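Local coordinates for chorismate mutase and shikimate 5-dehydrogenase fusion protein (Clostridium acetobutylicum, PDB 3FBT), which probably catalyses the reversible NADPH-linked reduction of 3-dehydroshikimate to shikimate through the dehydrogenase part of the fusion, the part present in this chain, at residues 171-185 with 199-213. Numbering follows the deposited sequence.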
loop_
_atom_site.group_PDB
_atom_site.type_symbol
_atom_site.label_atom_id
_atom_site.label_comp_id
_atom_site.label_asym_id
_atom_site.label_seq_id
_atom_site.Cartn_x
_atom_site.Cartn_y
_atom_site.Cartn_z
ATOM N N TYR A 171 -10.944 -21.894 37.340
ATOM C CA TYR A 171 -9.748 -22.662 37.299
ATOM C C TYR A 171 -9.758 -23.676 38.455
ATOM O O TYR A 171 -9.256 -24.834 38.325
ATOM C CB TYR A 171 -8.505 -21.779 37.272
ATOM C CG TYR A 171 -8.195 -21.294 35.849
ATOM C CD1 TYR A 171 -7.349 -21.998 35.033
ATOM C CD2 TYR A 171 -8.822 -20.160 35.313
ATOM C CE1 TYR A 171 -7.102 -21.597 33.745
ATOM C CE2 TYR A 171 -8.564 -19.749 34.018
ATOM C CZ TYR A 171 -7.692 -20.452 33.240
ATOM O OH TYR A 171 -7.473 -20.064 31.927
ATOM N N ASP A 172 -10.365 -23.271 39.561
ATOM C CA ASP A 172 -10.518 -24.191 40.674
ATOM C C ASP A 172 -11.297 -25.422 40.315
ATOM O O ASP A 172 -10.899 -26.496 40.660
ATOM C CB ASP A 172 -11.243 -23.532 41.833
ATOM C CG ASP A 172 -10.482 -22.428 42.398
ATOM O OD1 ASP A 172 -9.242 -22.564 42.592
ATOM O OD2 ASP A 172 -11.133 -21.376 42.616
ATOM N N GLU A 173 -12.441 -25.255 39.677
ATOM C CA GLU A 173 -13.254 -26.390 39.268
ATOM C C GLU A 173 -12.529 -27.297 38.262
ATOM O O GLU A 173 -12.851 -28.492 38.134
ATOM C CB GLU A 173 -14.547 -25.876 38.649
ATOM C CG GLU A 173 -15.395 -24.965 39.561
ATOM C CD GLU A 173 -16.604 -24.434 38.807
ATOM O OE1 GLU A 173 -16.461 -23.429 38.071
ATOM O OE2 GLU A 173 -17.688 -25.067 38.878
ATOM N N LEU A 174 -11.563 -26.737 37.551
ATOM C CA LEU A 174 -10.964 -27.468 36.443
ATOM C C LEU A 174 -10.088 -28.512 37.081
ATOM O O LEU A 174 -9.922 -29.605 36.550
ATOM C CB LEU A 174 -10.060 -26.553 35.604
ATOM C CG LEU A 174 -9.144 -27.250 34.577
ATOM C CD1 LEU A 174 -9.988 -27.949 33.485
ATOM C CD2 LEU A 174 -8.234 -26.273 33.933
ATOM N N SER A 175 -9.487 -28.154 38.214
ATOM C CA SER A 175 -8.572 -29.073 38.869
ATOM C C SER A 175 -9.227 -30.395 39.325
ATOM O O SER A 175 -8.524 -31.371 39.583
ATOM C CB SER A 175 -7.769 -28.372 39.975
ATOM O OG SER A 175 -8.517 -28.321 41.156
ATOM N N ASN A 176 -10.560 -30.433 39.375
ATOM C CA ASN A 176 -11.307 -31.673 39.561
ATOM C C ASN A 176 -11.785 -32.346 38.253
ATOM O O ASN A 176 -12.520 -33.326 38.304
ATOM C CB ASN A 176 -12.568 -31.420 40.406
ATOM C CG ASN A 176 -12.271 -30.747 41.726
ATOM O OD1 ASN A 176 -11.367 -31.152 42.441
ATOM N ND2 ASN A 176 -13.022 -29.695 42.048
ATOM N N LEU A 177 -11.405 -31.826 37.082
ATOM C CA LEU A 177 -11.956 -32.390 35.850
ATOM C C LEU A 177 -10.944 -33.258 35.063
ATOM O O LEU A 177 -9.769 -32.932 34.975
ATOM C CB LEU A 177 -12.554 -31.319 34.967
ATOM C CG LEU A 177 -13.602 -32.032 34.100
ATOM C CD1 LEU A 177 -15.025 -31.664 34.547
ATOM C CD2 LEU A 177 -13.377 -31.792 32.598
ATOM N N LYS A 178 -11.398 -34.375 34.482
ATOM C CA LYS A 178 -10.493 -35.089 33.575
ATOM C C LYS A 178 -11.067 -35.042 32.143
ATOM O O LYS A 178 -12.292 -34.980 31.950
ATOM C CB LYS A 178 -10.220 -36.505 34.095
ATOM C CG LYS A 178 -9.272 -37.308 33.261
ATOM C CD LYS A 178 -9.095 -38.690 33.887
ATOM C CE LYS A 178 -8.028 -38.628 34.947
ATOM N NZ LYS A 178 -6.759 -39.049 34.292
ATOM N N GLY A 179 -10.193 -35.009 31.133
ATOM C CA GLY A 179 -10.693 -34.961 29.768
ATOM C C GLY A 179 -9.688 -35.373 28.712
ATOM O O GLY A 179 -8.607 -35.811 29.013
ATOM N N ASP A 180 -10.054 -35.173 27.466
ATOM C CA ASP A 180 -9.256 -35.613 26.329
ATOM C C ASP A 180 -8.333 -34.525 25.786
ATOM O O ASP A 180 -7.131 -34.730 25.689
ATOM C CB ASP A 180 -10.247 -36.090 25.276
ATOM C CG ASP A 180 -11.186 -37.219 25.820
ATOM O OD1 ASP A 180 -10.621 -38.167 26.401
ATOM O OD2 ASP A 180 -12.468 -37.174 25.690
ATOM N N VAL A 181 -8.900 -33.364 25.437
ATOM C CA VAL A 181 -8.165 -32.290 24.762
ATOM C C VAL A 181 -8.273 -30.985 25.551
ATOM O O VAL A 181 -9.376 -30.578 25.902
ATOM C CB VAL A 181 -8.756 -32.070 23.340
ATOM C CG1 VAL A 181 -8.131 -30.896 22.674
ATOM C CG2 VAL A 181 -8.593 -33.369 22.457
ATOM N N ILE A 182 -7.135 -30.359 25.839
ATOM C CA ILE A 182 -7.109 -29.099 26.557
ATOM C C ILE A 182 -6.328 -28.062 25.724
ATOM O O ILE A 182 -5.218 -28.326 25.241
ATOM C CB ILE A 182 -6.473 -29.236 28.007
ATOM C CG1 ILE A 182 -6.348 -27.897 28.711
ATOM C CG2 ILE A 182 -5.109 -29.902 27.971
ATOM C CD1 ILE A 182 -5.599 -27.980 30.120
ATOM N N ILE A 183 -6.943 -26.891 25.569
ATOM C CA ILE A 183 -6.507 -25.876 24.594
ATOM C C ILE A 183 -6.297 -24.527 25.284
ATOM O O ILE A 183 -7.228 -23.991 25.884
ATOM C CB ILE A 183 -7.584 -25.716 23.508
ATOM C CG1 ILE A 183 -7.877 -27.070 22.851
ATOM C CG2 ILE A 183 -7.158 -24.635 22.447
ATOM C CD1 ILE A 183 -9.272 -27.174 22.339
ATOM N N ASN A 184 -5.111 -23.975 25.178
ATOM C CA ASN A 184 -4.817 -22.685 25.744
ATOM C C ASN A 184 -5.170 -21.580 24.771
ATOM O O ASN A 184 -4.597 -21.491 23.696
ATOM C CB ASN A 184 -3.338 -22.559 25.995
ATOM C CG ASN A 184 -3.007 -21.235 26.558
ATOM O OD1 ASN A 184 -3.711 -20.775 27.460
ATOM N ND2 ASN A 184 -1.960 -20.562 26.016
ATOM N N CYS A 185 -6.120 -20.744 25.140
ATOM C CA CYS A 185 -6.452 -19.574 24.351
ATOM C C CYS A 185 -6.073 -18.274 25.079
ATOM O O CYS A 185 -6.421 -17.189 24.622
ATOM C CB CYS A 185 -7.961 -19.604 24.078
ATOM S SG CYS A 185 -8.361 -20.737 22.758
ATOM N N VAL A 199 -2.271 -23.316 33.530
ATOM C CA VAL A 199 -2.644 -24.380 34.499
ATOM C C VAL A 199 -1.434 -25.152 35.057
ATOM O O VAL A 199 -0.309 -25.046 34.530
ATOM C CB VAL A 199 -3.690 -25.381 33.903
ATOM C CG1 VAL A 199 -4.981 -24.674 33.484
ATOM C CG2 VAL A 199 -3.154 -26.050 32.732
ATOM N N ASP A 200 -1.632 -25.917 36.143
ATOM C CA ASP A 200 -0.506 -26.704 36.679
ATOM C C ASP A 200 -0.313 -27.961 35.843
ATOM O O ASP A 200 -1.242 -28.405 35.157
ATOM C CB ASP A 200 -0.725 -27.129 38.138
ATOM C CG ASP A 200 -0.863 -25.953 39.095
ATOM O OD1 ASP A 200 0.084 -25.134 39.166
ATOM O OD2 ASP A 200 -1.927 -25.854 39.793
ATOM N N LYS A 201 0.883 -28.538 35.917
ATOM C CA LYS A 201 1.219 -29.773 35.152
ATOM C C LYS A 201 0.357 -30.952 35.510
ATOM O O LYS A 201 0.020 -31.821 34.686
ATOM C CB LYS A 201 2.655 -30.189 35.418
ATOM C CG LYS A 201 2.958 -31.528 34.779
ATOM C CD LYS A 201 4.425 -31.841 34.816
ATOM C CE LYS A 201 4.636 -33.302 34.429
ATOM N NZ LYS A 201 4.337 -34.273 35.561
ATOM N N GLU A 202 -0.005 -30.996 36.776
ATOM C CA GLU A 202 -0.984 -31.981 37.258
ATOM C C GLU A 202 -2.297 -31.831 36.532
ATOM O O GLU A 202 -3.099 -32.786 36.427
ATOM C CB GLU A 202 -1.187 -31.713 38.749
ATOM C CG GLU A 202 -0.808 -30.274 39.031
ATOM C CD GLU A 202 -1.112 -29.864 40.408
ATOM O OE1 GLU A 202 -1.073 -30.756 41.287
ATOM O OE2 GLU A 202 -1.392 -28.651 40.617
ATOM N N VAL A 203 -2.604 -30.614 36.068
ATOM C CA VAL A 203 -3.838 -30.498 35.273
ATOM C C VAL A 203 -3.587 -30.978 33.870
ATOM O O VAL A 203 -4.366 -31.765 33.287
ATOM C CB VAL A 203 -4.473 -29.096 35.287
ATOM C CG1 VAL A 203 -5.641 -29.098 34.365
ATOM C CG2 VAL A 203 -4.910 -28.702 36.757
ATOM N N VAL A 204 -2.485 -30.521 33.325
ATOM C CA VAL A 204 -2.139 -30.917 31.998
ATOM C C VAL A 204 -2.183 -32.431 31.949
ATOM O O VAL A 204 -2.675 -33.003 30.988
ATOM C CB VAL A 204 -0.736 -30.449 31.647
ATOM C CG1 VAL A 204 -0.362 -30.817 30.195
ATOM C CG2 VAL A 204 -0.581 -28.965 31.923
ATOM N N ALA A 205 -1.725 -33.072 33.030
ATOM C CA ALA A 205 -1.476 -34.538 33.024
ATOM C C ALA A 205 -2.704 -35.363 32.921
ATOM O O ALA A 205 -2.628 -36.565 32.728
ATOM C CB ALA A 205 -0.667 -34.971 34.254
ATOM N N LYS A 206 -3.856 -34.741 33.018
ATOM C CA LYS A 206 -5.072 -35.499 32.956
ATOM C C LYS A 206 -5.655 -35.485 31.600
ATOM O O LYS A 206 -6.789 -35.877 31.441
ATOM C CB LYS A 206 -6.134 -34.971 33.924
ATOM C CG LYS A 206 -5.604 -34.661 35.290
ATOM C CD LYS A 206 -6.820 -34.272 36.122
ATOM C CE LYS A 206 -6.480 -33.413 37.360
ATOM N NZ LYS A 206 -7.679 -33.521 38.206
ATOM N N PHE A 207 -4.929 -35.046 30.592
ATOM C CA PHE A 207 -5.592 -34.997 29.265
ATOM C C PHE A 207 -4.753 -35.826 28.348
ATOM O O PHE A 207 -3.636 -36.133 28.675
ATOM C CB PHE A 207 -5.679 -33.527 28.791
ATOM C CG PHE A 207 -6.648 -32.716 29.584
ATOM C CD1 PHE A 207 -7.919 -32.473 29.106
ATOM C CD2 PHE A 207 -6.310 -32.245 30.845
ATOM C CE1 PHE A 207 -8.832 -31.758 29.859
ATOM C CE2 PHE A 207 -7.218 -31.528 31.595
ATOM C CZ PHE A 207 -8.460 -31.292 31.107
ATOM N N SER A 208 -5.236 -36.177 27.178
ATOM C CA SER A 208 -4.299 -36.878 26.281
ATOM C C SER A 208 -3.776 -36.042 25.089
ATOM O O SER A 208 -2.941 -36.522 24.348
ATOM C CB SER A 208 -4.923 -38.150 25.794
ATOM O OG SER A 208 -6.128 -37.793 25.176
ATOM N N SER A 209 -4.267 -34.807 24.907
ATOM C CA SER A 209 -3.655 -33.825 23.979
ATOM C C SER A 209 -3.637 -32.378 24.534
ATOM O O SER A 209 -4.637 -31.904 25.060
ATOM C CB SER A 209 -4.439 -33.817 22.712
ATOM O OG SER A 209 -4.165 -34.981 22.018
ATOM N N ALA A 210 -2.503 -31.691 24.410
ATOM C CA ALA A 210 -2.387 -30.348 24.819
ATOM C C ALA A 210 -2.196 -29.543 23.540
ATOM O O ALA A 210 -1.246 -29.850 22.841
ATOM C CB ALA A 210 -1.151 -30.200 25.687
ATOM N N VAL A 211 -3.055 -28.540 23.254
ATOM C CA VAL A 211 -2.917 -27.598 22.104
ATOM C C VAL A 211 -2.717 -26.143 22.642
ATOM O O VAL A 211 -3.609 -25.599 23.302
ATOM C CB VAL A 211 -4.191 -27.604 21.157
ATOM C CG1 VAL A 211 -4.002 -26.705 19.823
ATOM C CG2 VAL A 211 -4.607 -29.005 20.743
ATOM N N ASP A 212 -1.575 -25.527 22.395
ATOM C CA ASP A 212 -1.403 -24.103 22.687
ATOM C C ASP A 212 -1.489 -23.275 21.394
ATOM O O ASP A 212 -0.838 -23.582 20.417
ATOM C CB ASP A 212 -0.050 -23.840 23.312
ATOM C CG ASP A 212 -0.044 -22.557 24.145
ATOM O OD1 ASP A 212 -0.859 -21.666 23.834
ATOM O OD2 ASP A 212 0.732 -22.461 25.154
ATOM N N LEU A 213 -2.280 -22.219 21.373
ATOM C CA LEU A 213 -2.343 -21.375 20.161
ATOM C C LEU A 213 -1.154 -20.422 20.073
ATOM O O LEU A 213 -0.940 -19.791 19.046
ATOM C CB LEU A 213 -3.634 -20.563 20.077
ATOM C CG LEU A 213 -4.884 -21.080 19.425
ATOM C CD1 LEU A 213 -5.295 -22.413 20.060
ATOM C CD2 LEU A 213 -5.853 -20.006 19.716
#
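Ile182 lies over one face of the Phe207 ring where strands 181-184 and 209-212 run side by side in a beta-alpha-beta crossover of the Rossmann-type NADP domain, helix 201-204 forming part of the connection. The backbone ladder is parallel: Ile182 N donates to Ser209 O (3.0 Å), Ile182 O accepts from Val211 N, and Asn184 N returns to Val211 O. At its start Asp180 O takes three donors, Ser208 N, Ser208 OG and Ser209 N.

Phe207 is gripped from both faces. Ile182 CB stands 3.8 Å from the ring centroid as a CH-pi contact, and the backbone N of Gly179 lies over the opposite face, toward its rim, the lack of a side chain letting the backbone lie close. With both torsions of Ile182 near 180° (chi1 175°, chi2 -175°), the extended chain carries CD1 to Val199 CG2. From helix 171-174, Leu174 CD2 meets Val199 CG1 at 3.7 Å, and the same Leu174 CD2 also packs on Val203 CG1; branched aliphatic chains suit this buried layer between helix and sheet. Just past the end of strand 209-212, Leu213, a predicted NADP-binding residue, brings CD1 to Ile183 CG2 (3.8 Å).

Polar side chains add further bonds. The long, extended Lys206 reaches Ser175 O with NZ (2.7 Å), from above the carbonyl plane. Asn184 ND2 meets buried Asp212 OD1 at 2.7 Å; OD1 also takes Ile214 N, while OD2 bonds Thr220 OG1. OD1 lies in the Asn184 amide plane, whereas ND2 approaches from above the Asp212 carboxylate, 35° out of its plane.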